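Local coordinates for hypothetical protein PH1933 (Pyrococcus horikoshii, PDB 1WWZ) that binds acetyl-coenzyme A and probably works as an acyltransferase of the GNAT family on an acceptor that is not known, at residues 5-10 and 59-64; 22-27 and 67-72; 78-83 and 150-155. All blocks are in the same frame, centred on the assembly; numbering follows the deposited sequence.

Interaction 1. Residues 5-10 and 59-64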
ATOM      1  N   LYS A   5      -5.889 -10.337   4.129  1.00 29.18           N
ATOM      2  CA  LYS A   5      -6.950  -9.406   3.780  1.00 28.29           C
ATOM      3  C   LYS A   5      -6.980  -8.215   4.725  1.00 27.09           C
ATOM      4  O   LYS A   5      -6.965  -8.382   5.942  1.00 25.18           O
ATOM      5  CB  LYS A   5      -8.310 -10.109   3.834  1.00 29.76           C
ATOM      6  CG  LYS A   5      -8.397 -11.384   3.013  1.00 33.11           C
ATOM      7  CD  LYS A   5      -9.777 -12.031   3.127  1.00 35.54           C
ATOM      8  CE  LYS A   5     -10.114 -12.419   4.568  1.00 37.75           C
ATOM      9  NZ  LYS A   5      -9.181 -13.442   5.129  1.00 37.31           N
ATOM     10  N   ILE A   6      -7.014  -7.015   4.159  1.00 26.17           N
ATOM     11  CA  ILE A   6      -7.090  -5.809   4.966  1.00 25.96           C
ATOM     12  C   ILE A   6      -8.508  -5.273   4.817  1.00 26.48           C
ATOM     13  O   ILE A   6      -8.989  -5.070   3.704  1.00 25.48           O
ATOM     14  CB  ILE A   6      -6.096  -4.724   4.490  1.00 25.25           C
ATOM     15  CG1 ILE A   6      -4.666  -5.279   4.476  1.00 25.58           C
ATOM     16  CG2 ILE A   6      -6.181  -3.513   5.409  1.00 24.11           C
ATOM     17  CD1 ILE A   6      -4.160  -5.738   5.829  1.00 25.18           C
ATOM     18  N   GLU A   7      -9.186  -5.057   5.937  1.00 26.84           N
ATOM     19  CA  GLU A   7     -10.551  -4.547   5.892  1.00 28.06           C
ATOM     20  C   GLU A   7     -10.898  -3.686   7.094  1.00 27.44           C
ATOM     21  O   GLU A   7     -10.261  -3.778   8.141  1.00 25.61           O
ATOM     22  CB  GLU A   7     -11.542  -5.712   5.784  1.00 30.75           C
ATOM     23  CG  GLU A   7     -11.124  -6.965   6.541  1.00 34.93           C
ATOM     24  CD  GLU A   7     -12.158  -8.078   6.452  1.00 38.48           C
ATOM     25  OE1 GLU A   7     -13.091  -8.097   7.285  1.00 40.01           O
ATOM     26  OE2 GLU A   7     -12.042  -8.926   5.540  1.00 40.13           O
ATOM     27  N   LYS A   8     -11.902  -2.832   6.931  1.00 26.85           N
ATOM     28  CA  LYS A   8     -12.344  -1.977   8.022  1.00 28.08           C
ATOM     29  C   LYS A   8     -13.122  -2.822   9.010  1.00 28.33           C
ATOM     30  O   LYS A   8     -13.949  -3.645   8.620  1.00 28.36           O
ATOM     31  CB  LYS A   8     -13.256  -0.861   7.512  1.00 29.71           C
ATOM     32  CG  LYS A   8     -12.547   0.409   7.108  1.00 31.99           C
ATOM     33  CD  LYS A   8     -13.550   1.530   6.907  1.00 32.53           C
ATOM     34  CE  LYS A   8     -12.869   2.836   6.566  1.00 32.41           C
ATOM     35  NZ  LYS A   8     -13.852   3.946   6.481  1.00 32.02           N
ATOM     36  N   LEU A   9     -12.843  -2.634  10.291  1.00 27.35           N
ATOM     37  CA  LEU A   9     -13.556  -3.369  11.320  1.00 27.33           C
ATOM     38  C   LEU A   9     -14.966  -2.787  11.348  1.00 27.64           C
ATOM     39  O   LEU A   9     -15.153  -1.630  11.718  1.00 27.56           O
ATOM     40  CB  LEU A   9     -12.880  -3.168  12.674  1.00 25.87           C
ATOM     41  CG  LEU A   9     -13.515  -3.901  13.854  1.00 25.82           C
ATOM     42  CD1 LEU A   9     -13.528  -5.397  13.575  1.00 25.27           C
ATOM     43  CD2 LEU A   9     -12.736  -3.587  15.124  1.00 24.11           C
ATOM     44  N   LYS A  10     -15.952  -3.584  10.947  1.00 28.22           N
ATOM     45  CA  LYS A  10     -17.338  -3.129  10.910  1.00 29.75           C
ATOM     46  C   LYS A  10     -17.945  -2.879  12.282  1.00 30.12           C
ATOM     47  O   LYS A  10     -18.718  -1.935  12.462  1.00 29.29           O
ATOM     48  CB  LYS A  10     -18.208  -4.144  10.167  1.00 31.55           C
ATOM     49  CG  LYS A  10     -17.878  -4.271   8.698  1.00 34.72           C
ATOM     50  CD  LYS A  10     -18.870  -5.169   7.979  1.00 36.26           C
ATOM     51  CE  LYS A  10     -18.416  -5.393   6.551  1.00 38.46           C
ATOM     52  NZ  LYS A  10     -17.912  -4.116   5.965  1.00 39.75           N
ATOM     53  N   VAL A  59      -8.162  -3.867  10.084  1.00 19.05           N
ATOM     54  CA  VAL A  59      -7.601  -5.108  10.595  1.00 20.10           C
ATOM     55  C   VAL A  59      -7.035  -5.953   9.463  1.00 21.02           C
ATOM     56  O   VAL A  59      -7.546  -5.931   8.342  1.00 21.51           O
ATOM     57  CB  VAL A  59      -8.653  -5.950  11.355  1.00 20.77           C
ATOM     58  CG1 VAL A  59      -9.099  -5.212  12.614  1.00 20.75           C
ATOM     59  CG2 VAL A  59      -9.840  -6.246  10.447  1.00 21.45           C
ATOM     60  N   ALA A  60      -5.955  -6.669   9.760  1.00 20.81           N
ATOM     61  CA  ALA A  60      -5.331  -7.560   8.794  1.00 22.60           C
ATOM     62  C   ALA A  60      -5.823  -8.943   9.193  1.00 24.85           C
ATOM     63  O   ALA A  60      -5.779  -9.306  10.369  1.00 23.94           O
ATOM     64  CB  ALA A  60      -3.806  -7.491   8.899  1.00 20.07           C
ATOM     65  N   LYS A  61      -6.307  -9.707   8.223  1.00 27.02           N
ATOM     66  CA  LYS A  61      -6.810 -11.034   8.523  1.00 30.11           C
ATOM     67  C   LYS A  61      -6.240 -12.118   7.628  1.00 30.81           C
ATOM     68  O   LYS A  61      -5.978 -11.906   6.443  1.00 31.58           O
ATOM     69  CB  LYS A  61      -8.339 -11.048   8.431  1.00 30.12           C
ATOM     70  CG  LYS A  61      -9.027 -10.147   9.445  1.00 30.99           C
ATOM     71  CD  LYS A  61     -10.535 -10.126   9.252  1.00 33.21           C
ATOM     72  CE  LYS A  61     -11.154 -11.499   9.465  1.00 35.18           C
ATOM     73  NZ  LYS A  61     -12.628 -11.476   9.245  1.00 37.30           N
ATOM     74  N   VAL A  62      -6.025 -13.281   8.229  1.00 32.04           N
ATOM     75  CA  VAL A  62      -5.528 -14.448   7.521  1.00 32.90           C
ATOM     76  C   VAL A  62      -6.542 -15.503   7.920  1.00 33.62           C
ATOM     77  O   VAL A  62      -6.435 -16.111   8.984  1.00 33.88           O
ATOM     78  CB  VAL A  62      -4.129 -14.863   8.008  1.00 33.52           C
ATOM     79  CG1 VAL A  62      -3.668 -16.101   7.260  1.00 33.86           C
ATOM     80  CG2 VAL A  62      -3.149 -13.720   7.800  1.00 33.61           C
ATOM     81  N   GLY A  63      -7.546 -15.692   7.072  1.00 34.70           N
ATOM     82  CA  GLY A  63      -8.596 -16.641   7.377  1.00 35.19           C
ATOM     83  C   GLY A  63      -9.678 -15.903   8.141  1.00 36.45           C
ATOM     84  O   GLY A  63     -10.079 -14.807   7.749  1.00 36.28           O
ATOM     85  N   ASP A  64     -10.139 -16.483   9.244  1.00 36.98           N
ATOM     86  CA  ASP A  64     -11.184 -15.861  10.050  1.00 38.57           C
ATOM     87  C   ASP A  64     -10.614 -15.156  11.276  1.00 38.14           C
ATOM     88  O   ASP A  64     -11.365 -14.615  12.090  1.00 38.14           O
ATOM     89  CB  ASP A  64     -12.198 -16.916  10.498  1.00 40.71           C
ATOM     90  CG  ASP A  64     -12.867 -17.614   9.329  1.00 43.70           C
ATOM     91  OD1 ASP A  64     -13.623 -16.948   8.589  1.00 45.82           O
ATOM     92  OD2 ASP A  64     -12.632 -18.829   9.147  1.00 45.12           O
TER
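K5, I6 and E7 run antiparallel to K61, A60 and V59, the short strand axes coming within 4.7 Å at 139° between their N-to-C directions. K5 with K61 and E7 with V59 are hydrogen-bonded pairs, each closed by two backbone bonds, among them K61 N to K5 O at 2.7 Å and V59 N to E7 O at 2.9 Å. The non-hydrogen-bonded pair I6 and A60 sits between them.

On the face carrying K5, E7, V59 and K61, the charged chains add to the backbone bonds. K5 is bent at its last two torsions, which brings NZ to G63 O at 3.1 Å; the ammonium lies in the carbonyl plane, on a lone pair. G63 lies in the turn that leads to strand 65-78, so this bond ties that turn to the start of strand 5-8. E7 holds CG in the crowded position between its backbone N and carbonyl carbon (chi1 35°), then runs extended across K61. Its OE1 meets K61 CD at 3.8 Å and forms only a long salt bridge with K61 NZ. K5 NZ and K61 NZ stand 5.7 Å apart, and the carboxylate of E7 probably eases that repulsion. On the other face I6 turns CD1 onto A60 CB at 3.6 Å, and past the strand L9 CB rests loosely near V59 CG1.

Within this chain strand 5-8 is one of the two outermost strands of the sheet. I6 packs on L106 and T109 of helix 102-115, and A60 on I102 of the same helix. Through the opposite face V59 reaches L20 of helix 14-27, while its neighbours I66 and F69 belong to strand 65-78, the next strand in the sheet.

Interaction 2. Residues 22-27 and 67-72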
ATOM      1  N   ASP A  22      -5.985 -10.040  22.112  1.00 23.34           N
ATOM      2  CA  ASP A  22      -4.989 -11.106  21.969  1.00 24.13           C
ATOM      3  C   ASP A  22      -3.844 -10.650  21.061  1.00 22.78           C
ATOM      4  O   ASP A  22      -2.669 -10.837  21.380  1.00 20.86           O
ATOM      5  CB  ASP A  22      -5.619 -12.379  21.382  1.00 26.80           C
ATOM      6  CG  ASP A  22      -6.691 -12.979  22.275  1.00 29.84           C
ATOM      7  OD1 ASP A  22      -6.725 -12.658  23.482  1.00 31.92           O
ATOM      8  OD2 ASP A  22      -7.496 -13.790  21.768  1.00 32.81           O
ATOM      9  N   VAL A  23      -4.197 -10.054  19.925  1.00 22.28           N
ATOM     10  CA  VAL A  23      -3.202  -9.564  18.977  1.00 21.60           C
ATOM     11  C   VAL A  23      -2.336  -8.499  19.640  1.00 21.61           C
ATOM     12  O   VAL A  23      -1.111  -8.498  19.509  1.00 21.24           O
ATOM     13  CB  VAL A  23      -3.880  -8.946  17.726  1.00 22.55           C
ATOM     14  CG1 VAL A  23      -2.855  -8.188  16.889  1.00 21.46           C
ATOM     15  CG2 VAL A  23      -4.531 -10.041  16.897  1.00 21.71           C
ATOM     16  N   TYR A  24      -2.990  -7.591  20.354  1.00 20.55           N
ATOM     17  CA  TYR A  24      -2.304  -6.512  21.046  1.00 20.51           C
ATOM     18  C   TYR A  24      -1.327  -7.063  22.086  1.00 20.79           C
ATOM     19  O   TYR A  24      -0.157  -6.683  22.113  1.00 19.47           O
ATOM     20  CB  TYR A  24      -3.338  -5.611  21.722  1.00 19.35           C
ATOM     21  CG  TYR A  24      -2.761  -4.435  22.474  1.00 19.76           C
ATOM     22  CD1 TYR A  24      -2.788  -3.150  21.930  1.00 20.00           C
ATOM     23  CD2 TYR A  24      -2.218  -4.601  23.747  1.00 19.34           C
ATOM     24  CE1 TYR A  24      -2.293  -2.060  22.643  1.00 19.87           C
ATOM     25  CE2 TYR A  24      -1.722  -3.525  24.463  1.00 19.27           C
ATOM     26  CZ  TYR A  24      -1.762  -2.256  23.909  1.00 20.42           C
ATOM     27  OH  TYR A  24      -1.286  -1.191  24.630  1.00 21.21           O
ATOM     28  N   MET A  25      -1.813  -7.958  22.940  1.00 21.07           N
ATOM     29  CA  MET A  25      -0.973  -8.550  23.981  1.00 23.99           C
ATOM     30  C   MET A  25       0.205  -9.324  23.391  1.00 24.33           C
ATOM     31  O   MET A  25       1.316  -9.293  23.928  1.00 24.17           O
ATOM     32  CB  MET A  25      -1.802  -9.483  24.869  1.00 24.41           C
ATOM     33  CG  MET A  25      -2.921  -8.799  25.639  1.00 26.96           C
ATOM     34  SD  MET A  25      -2.351  -7.422  26.652  1.00 27.68           S
ATOM     35  CE  MET A  25      -1.459  -8.292  27.964  1.00 27.05           C
ATOM     36  N   SER A  26      -0.048 -10.023  22.290  1.00 25.24           N
ATOM     37  CA  SER A  26       0.984 -10.800  21.618  1.00 25.72           C
ATOM     38  C   SER A  26       2.046  -9.881  21.033  1.00 25.99           C
ATOM     39  O   SER A  26       3.242 -10.086  21.232  1.00 25.98           O
ATOM     40  CB  SER A  26       0.360 -11.641  20.500  1.00 26.61           C
ATOM     41  OG  SER A  26       1.361 -12.222  19.678  1.00 27.55           O
ATOM     42  N   GLY A  27       1.600  -8.858  20.316  1.00 26.00           N
ATOM     43  CA  GLY A  27       2.527  -7.930  19.699  1.00 25.71           C
ATOM     44  C   GLY A  27       3.312  -7.058  20.658  1.00 25.21           C
ATOM     45  O   GLY A  27       4.464  -6.734  20.388  1.00 25.73           O
ATOM     46  N   VAL A  67      -4.977 -10.801  12.677  1.00 24.77           N
ATOM     47  CA  VAL A  67      -3.582 -11.002  13.045  1.00 23.57           C
ATOM     48  C   VAL A  67      -2.853  -9.685  13.255  1.00 21.40           C
ATOM     49  O   VAL A  67      -1.681  -9.667  13.618  1.00 20.80           O
ATOM     50  CB  VAL A  67      -2.828 -11.819  11.974  1.00 23.96           C
ATOM     51  CG1 VAL A  67      -3.531 -13.149  11.751  1.00 23.76           C
ATOM     52  CG2 VAL A  67      -2.736 -11.033  10.682  1.00 23.18           C
ATOM     53  N   GLY A  68      -3.556  -8.583  13.020  1.00 18.89           N
ATOM     54  CA  GLY A  68      -2.950  -7.277  13.195  1.00 16.91           C
ATOM     55  C   GLY A  68      -3.966  -6.183  12.944  1.00 17.05           C
ATOM     56  O   GLY A  68      -5.018  -6.436  12.361  1.00 16.43           O
ATOM     57  N   PHE A  69      -3.673  -4.971  13.400  1.00 16.01           N
ATOM     58  CA  PHE A  69      -4.588  -3.866  13.174  1.00 16.11           C
ATOM     59  C   PHE A  69      -3.913  -2.520  13.323  1.00 14.74           C
ATOM     60  O   PHE A  69      -2.824  -2.409  13.888  1.00 14.66           O
ATOM     61  CB  PHE A  69      -5.821  -3.976  14.101  1.00 16.53           C
ATOM     62  CG  PHE A  69      -5.538  -3.731  15.561  1.00 17.90           C
ATOM     63  CD1 PHE A  69      -5.696  -2.463  16.112  1.00 19.85           C
ATOM     64  CD2 PHE A  69      -5.167  -4.781  16.401  1.00 20.11           C
ATOM     65  CE1 PHE A  69      -5.498  -2.241  17.479  1.00 18.92           C
ATOM     66  CE2 PHE A  69      -4.965  -4.572  17.770  1.00 19.43           C
ATOM     67  CZ  PHE A  69      -5.131  -3.301  18.309  1.00 20.61           C
ATOM     68  N   ILE A  70      -4.551  -1.500  12.772  1.00 15.07           N
ATOM     69  CA  ILE A  70      -4.027  -0.148  12.849  1.00 15.01           C
ATOM     70  C   ILE A  70      -5.230   0.767  13.012  1.00 14.23           C
ATOM     71  O   ILE A  70      -6.288   0.527  12.425  1.00 15.74           O
ATOM     72  CB  ILE A  70      -3.194   0.206  11.578  1.00 14.52           C
ATOM     73  CG1 ILE A  70      -2.517   1.565  11.761  1.00 13.81           C
ATOM     74  CG2 ILE A  70      -4.075   0.181  10.329  1.00 14.35           C
ATOM     75  CD1 ILE A  70      -1.431   1.850  10.715  1.00 17.03           C
ATOM     76  N   VAL A  71      -5.076   1.791  13.840  1.00 13.86           N
ATOM     77  CA  VAL A  71      -6.153   2.734  14.113  1.00 15.05           C
ATOM     78  C   VAL A  71      -5.781   4.080  13.523  1.00 13.77           C
ATOM     79  O   VAL A  71      -4.841   4.721  13.982  1.00 14.01           O
ATOM     80  CB  VAL A  71      -6.370   2.870  15.629  1.00 15.81           C
ATOM     81  CG1 VAL A  71      -7.489   3.863  15.919  1.00 16.64           C
ATOM     82  CG2 VAL A  71      -6.700   1.502  16.217  1.00 16.19           C
ATOM     83  N   CYS A  72      -6.530   4.489  12.503  1.00 14.92           N
ATOM     84  CA  CYS A  72      -6.285   5.740  11.787  1.00 15.58           C
ATOM     85  C   CYS A  72      -7.364   6.774  12.097  1.00 15.86           C
ATOM     86  O   CYS A  72      -8.546   6.528  11.875  1.00 18.18           O
ATOM     87  CB  CYS A  72      -6.254   5.453  10.288  1.00 15.97           C
ATOM     88  SG  CYS A  72      -5.364   3.923   9.878  1.00 19.64           S
TER
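V23 sets CG1 anti to its own backbone N (chi1 168°), and F69 sets CG between its backbone N and carbonyl carbon (chi1 70°); the two torsions bring the methyl and the ring together between helix and strand. V23 does most of the touching. Its CG1 lies 3.8 Å from V67 O and equally close to G68 CA, and it meets the F69 ring at CD2, 4.1 Å away. The other methyl, CG2, sits 4.0 Å from V67 C, so both branches of the valine press on the peptide that joins V67 to G68.

Y24, the next residue of the helix, approaches the far end of the same phenylalanine. F69 CZ comes up at the edge of the tyrosine ring, near its plane, 4.3 Å from Y24 CD1. The tyrosine hydroxyl is used elsewhere, in a hydrogen bond with G35 O. F69 is boxed in further by F57, whose ring runs nearly parallel to it, and by V59 and V92 of the flanking strands.

The short segments run almost at a right angle, 95° between their directions, with the axes 8.2 Å apart. V67 points its side chain away from this helix and onto I102 of helix 102-115, so the strand is packed from both faces. V67 and G68 together face A60, a classic beta bulge, and V23 lies against that irregular spot.

One turn on from V23, G27 touches the bound acetyl-coenzyme A, and its backbone N is held by V23 O at 2.9 Å. Helix 14-27 laid across the mixed sheet, with its C-terminal end at the cofactor pocket and helix 102-115 on the opposite face, fits the acetyltransferase fold of the GNAT family.

Interaction 3. Residues 78-83 and 150-155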
ATOM      1  N   SER A  78      -3.930  18.440  16.852  1.00 15.50           N
ATOM      2  CA  SER A  78      -2.579  18.452  17.398  1.00 16.72           C
ATOM      3  C   SER A  78      -2.206  19.849  17.869  1.00 17.01           C
ATOM      4  O   SER A  78      -2.220  20.799  17.090  1.00 18.43           O
ATOM      5  CB  SER A  78      -1.573  17.996  16.343  1.00 16.25           C
ATOM      6  OG  SER A  78      -0.250  18.267  16.781  1.00 16.93           O
ATOM      7  N   LYS A  79      -1.868  19.962  19.149  1.00 18.20           N
ATOM      8  CA  LYS A  79      -1.478  21.242  19.726  1.00 20.27           C
ATOM      9  C   LYS A  79      -0.144  21.677  19.135  1.00 21.45           C
ATOM     10  O   LYS A  79       0.173  22.863  19.103  1.00 21.02           O
ATOM     11  CB  LYS A  79      -1.359  21.120  21.246  1.00 23.15           C
ATOM     12  CG  LYS A  79      -2.633  20.626  21.926  1.00 25.30           C
ATOM     13  CD  LYS A  79      -2.450  20.493  23.436  1.00 28.87           C
ATOM     14  CE  LYS A  79      -2.225  21.845  24.092  1.00 29.09           C
ATOM     15  NZ  LYS A  79      -3.409  22.721  23.905  1.00 28.12           N
ATOM     16  N   TYR A  80       0.633  20.708  18.658  1.00 21.13           N
ATOM     17  CA  TYR A  80       1.934  20.997  18.068  1.00 22.77           C
ATOM     18  C   TYR A  80       1.789  21.577  16.661  1.00 23.61           C
ATOM     19  O   TYR A  80       2.528  22.484  16.282  1.00 24.02           O
ATOM     20  CB  TYR A  80       2.773  19.721  18.040  1.00 22.66           C
ATOM     21  CG  TYR A  80       2.944  19.113  19.408  1.00 24.40           C
ATOM     22  CD1 TYR A  80       3.830  19.665  20.334  1.00 23.94           C
ATOM     23  CD2 TYR A  80       2.184  18.011  19.796  1.00 24.17           C
ATOM     24  CE1 TYR A  80       3.955  19.130  21.616  1.00 26.87           C
ATOM     25  CE2 TYR A  80       2.298  17.472  21.066  1.00 26.82           C
ATOM     26  CZ  TYR A  80       3.184  18.032  21.972  1.00 26.46           C
ATOM     27  OH  TYR A  80       3.295  17.490  23.229  1.00 30.04           O
ATOM     28  N   GLU A  81       0.832  21.063  15.894  1.00 22.79           N
ATOM     29  CA  GLU A  81       0.596  21.558  14.540  1.00 24.00           C
ATOM     30  C   GLU A  81      -0.456  22.664  14.589  1.00 24.65           C
ATOM     31  O   GLU A  81      -0.702  23.354  13.598  1.00 25.20           O
ATOM     32  CB  GLU A  81       0.103  20.430  13.630  1.00 23.32           C
ATOM     33  CG  GLU A  81       1.045  19.240  13.530  1.00 23.93           C
ATOM     34  CD  GLU A  81       2.427  19.624  13.037  1.00 25.65           C
ATOM     35  OE1 GLU A  81       2.521  20.317  12.004  1.00 26.11           O
ATOM     36  OE2 GLU A  81       3.421  19.227  13.678  1.00 25.49           O
ATOM     37  N   GLY A  82      -1.083  22.813  15.751  1.00 24.98           N
ATOM     38  CA  GLY A  82      -2.098  23.836  15.930  1.00 24.08           C
ATOM     39  C   GLY A  82      -3.318  23.691  15.042  1.00 24.69           C
ATOM     40  O   GLY A  82      -3.992  24.681  14.755  1.00 25.52           O
ATOM     41  N   ARG A  83      -3.618  22.468  14.610  1.00 23.19           N
ATOM     42  CA  ARG A  83      -4.768  22.237  13.745  1.00 22.12           C
ATOM     43  C   ARG A  83      -5.110  20.754  13.643  1.00 21.79           C
ATOM     44  O   ARG A  83      -4.409  19.908  14.194  1.00 21.17           O
ATOM     45  CB  ARG A  83      -4.484  22.795  12.349  1.00 24.75           C
ATOM     46  CG  ARG A  83      -3.279  22.160  11.678  1.00 24.63           C
ATOM     47  CD  ARG A  83      -2.780  23.001  10.516  1.00 26.73           C
ATOM     48  NE  ARG A  83      -1.589  22.410   9.907  1.00 26.89           N
ATOM     49  CZ  ARG A  83      -1.623  21.451   8.989  1.00 26.91           C
ATOM     50  NH1 ARG A  83      -2.788  20.984   8.573  1.00 26.83           N
ATOM     51  NH2 ARG A  83      -0.499  20.957   8.485  1.00 27.34           N
ATOM     52  N   TRP A 150       8.230   9.036  25.199  1.00 22.22           N
ATOM     53  CA  TRP A 150       7.608   9.057  23.876  1.00 21.42           C
ATOM     54  C   TRP A 150       8.226  10.013  22.861  1.00 20.82           C
ATOM     55  O   TRP A 150       8.621  11.130  23.195  1.00 21.95           O
ATOM     56  CB  TRP A 150       6.111   9.376  24.005  1.00 20.78           C
ATOM     57  CG  TRP A 150       5.378   8.457  24.929  1.00 20.13           C
ATOM     58  CD1 TRP A 150       5.100   8.667  26.249  1.00 20.76           C
ATOM     59  CD2 TRP A 150       4.873   7.157  24.613  1.00 21.45           C
ATOM     60  NE1 TRP A 150       4.457   7.576  26.777  1.00 21.88           N
ATOM     61  CE2 TRP A 150       4.307   6.632  25.796  1.00 21.09           C
ATOM     62  CE3 TRP A 150       4.851   6.379  23.448  1.00 21.80           C
ATOM     63  CZ2 TRP A 150       3.715   5.365  25.844  1.00 21.49           C
ATOM     64  CZ3 TRP A 150       4.265   5.117  23.497  1.00 22.39           C
ATOM     65  CH2 TRP A 150       3.708   4.624  24.689  1.00 22.28           C
ATOM     66  N   VAL A 151       8.286   9.555  21.613  1.00 20.10           N
ATOM     67  CA  VAL A 151       8.824  10.336  20.501  1.00 19.25           C
ATOM     68  C   VAL A 151       7.697  10.660  19.517  1.00 19.54           C
ATOM     69  O   VAL A 151       6.890   9.791  19.189  1.00 19.82           O
ATOM     70  CB  VAL A 151       9.913   9.543  19.747  1.00 19.61           C
ATOM     71  CG1 VAL A 151      10.377  10.319  18.520  1.00 19.40           C
ATOM     72  CG2 VAL A 151      11.074   9.258  20.676  1.00 20.78           C
ATOM     73  N   ARG A 152       7.637  11.907  19.055  1.00 18.18           N
ATOM     74  CA  ARG A 152       6.602  12.311  18.107  1.00 18.10           C
ATOM     75  C   ARG A 152       7.149  12.308  16.686  1.00 18.34           C
ATOM     76  O   ARG A 152       8.228  12.848  16.416  1.00 19.03           O
ATOM     77  CB  ARG A 152       6.059  13.709  18.439  1.00 17.35           C
ATOM     78  CG  ARG A 152       4.855  14.127  17.579  1.00 19.75           C
ATOM     79  CD  ARG A 152       4.273  15.484  18.012  1.00 19.60           C
ATOM     80  NE  ARG A 152       5.121  16.615  17.640  1.00 21.93           N
ATOM     81  CZ  ARG A 152       4.930  17.385  16.568  1.00 23.05           C
ATOM     82  NH1 ARG A 152       3.909  17.161  15.746  1.00 22.50           N
ATOM     83  NH2 ARG A 152       5.777  18.374  16.306  1.00 24.77           N
ATOM     84  N   MET A 153       6.407  11.682  15.781  1.00 17.70           N
ATOM     85  CA  MET A 153       6.806  11.619  14.385  1.00 18.03           C
ATOM     86  C   MET A 153       5.704  12.197  13.522  1.00 19.29           C
ATOM     87  O   MET A 153       4.522  12.101  13.856  1.00 17.55           O
ATOM     88  CB  MET A 153       7.107  10.177  13.975  1.00 18.81           C
ATOM     89  CG  MET A 153       8.262   9.582  14.761  1.00 19.79           C
ATOM     90  SD  MET A 153       8.776   7.960  14.201  1.00 20.23           S
ATOM     91  CE  MET A 153       9.731   8.404  12.733  1.00 21.64           C
ATOM     92  N   ILE A 154       6.093  12.797  12.407  1.00 19.81           N
ATOM     93  CA  ILE A 154       5.121  13.418  11.526  1.00 21.86           C
ATOM     94  C   ILE A 154       5.466  13.175  10.062  1.00 21.75           C
ATOM     95  O   ILE A 154       6.637  13.031   9.706  1.00 20.60           O
ATOM     96  CB  ILE A 154       5.075  14.946  11.794  1.00 23.84           C
ATOM     97  CG1 ILE A 154       3.771  15.540  11.277  1.00 27.60           C
ATOM     98  CG2 ILE A 154       6.273  15.631  11.157  1.00 27.42           C
ATOM     99  CD1 ILE A 154       2.653  15.480  12.295  1.00 28.30           C
ATOM    100  N   LYS A 155       4.436  13.105   9.227  1.00 21.26           N
ATOM    101  CA  LYS A 155       4.581  12.990   7.788  1.00 23.02           C
ATOM    102  C   LYS A 155       3.734  14.041   7.072  1.00 23.73           C
ATOM    103  O   LYS A 155       2.533  14.176   7.272  1.00 23.05           O
ATOM    104  CB  LYS A 155       4.158  11.580   7.369  1.00 23.51           C
ATOM    105  CG  LYS A 155       4.293  11.342   5.861  1.00 24.01           C
ATOM    106  CD  LYS A 155       3.897   9.928   5.435  1.00 24.41           C
ATOM    107  CE  LYS A 155       3.912   9.748   3.910  1.00 27.03           C
ATOM    108  NZ  LYS A 155       5.259   9.960   3.396  1.00 30.64           N
TER
HETATM  109  O   HOH W   1       5.457  20.702  14.631  1.00 47.33           O
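R152 and Y80 lie almost flat against each other, ring and guanidinium planes 15° apart, their side chains sliding past in opposite directions. Y80 CB sits over the centre of the guanidinium, 3.5 Å above it, while R152 NE lies over one face of the ring, 3.8 Å from Y80 CG. E81 comes in at the guanidinium edge instead: R152 NH1 donates to E81 OE2 at 3.0 Å, only 9° out of the guanidinium plane and on the oxygen's anti lone pair. The carboxylate is turned 33° from that plane, and a water links E81 OE2 (2.7 Å) to R152 NH2.

E81 belongs to the turn between strands 65-78 and 83-93, where S78 OG accepts from E81 N at 3.1 Å in an ST motif, and G82 and R83 form a G1 beta bulge opposite S78. E122 OE1 binds both S78 OG and R152 NH1. An alanine in place of R152 would probably leave E81 OE2 and E122 OE1 without their shared positive mate and Y80 without the flat group beneath it. Further along strand 150-156, I154 CD1 lies 4.1 Å from E81 OE2.

All three interactions reach one mixed seven-stranded sheet. Interactions 1 and 2 are neighbours, centres 11 Å apart, and touch directly: A60 pairs with V67 and G68 through backbone bonds, and V59 packs on F69. Their segments alternate along the chain: helix 14-27 follows strand 5-8, and strand 65-78 follows strand 57-62, interlocking the N-terminal part of the fold. Interaction 3 comes later, 29 Å from interaction 1 and 23 Å from interaction 2 between centres. It joins the hairpin turn after strand 65-78 to the C-terminal strand 150-156. Both interaction 2 and interaction 3 hold a residue at a bound acetyl-coenzyme A, G27 by contact and K155 by a salt bridge, though they lie on opposite sides of the chain's centre.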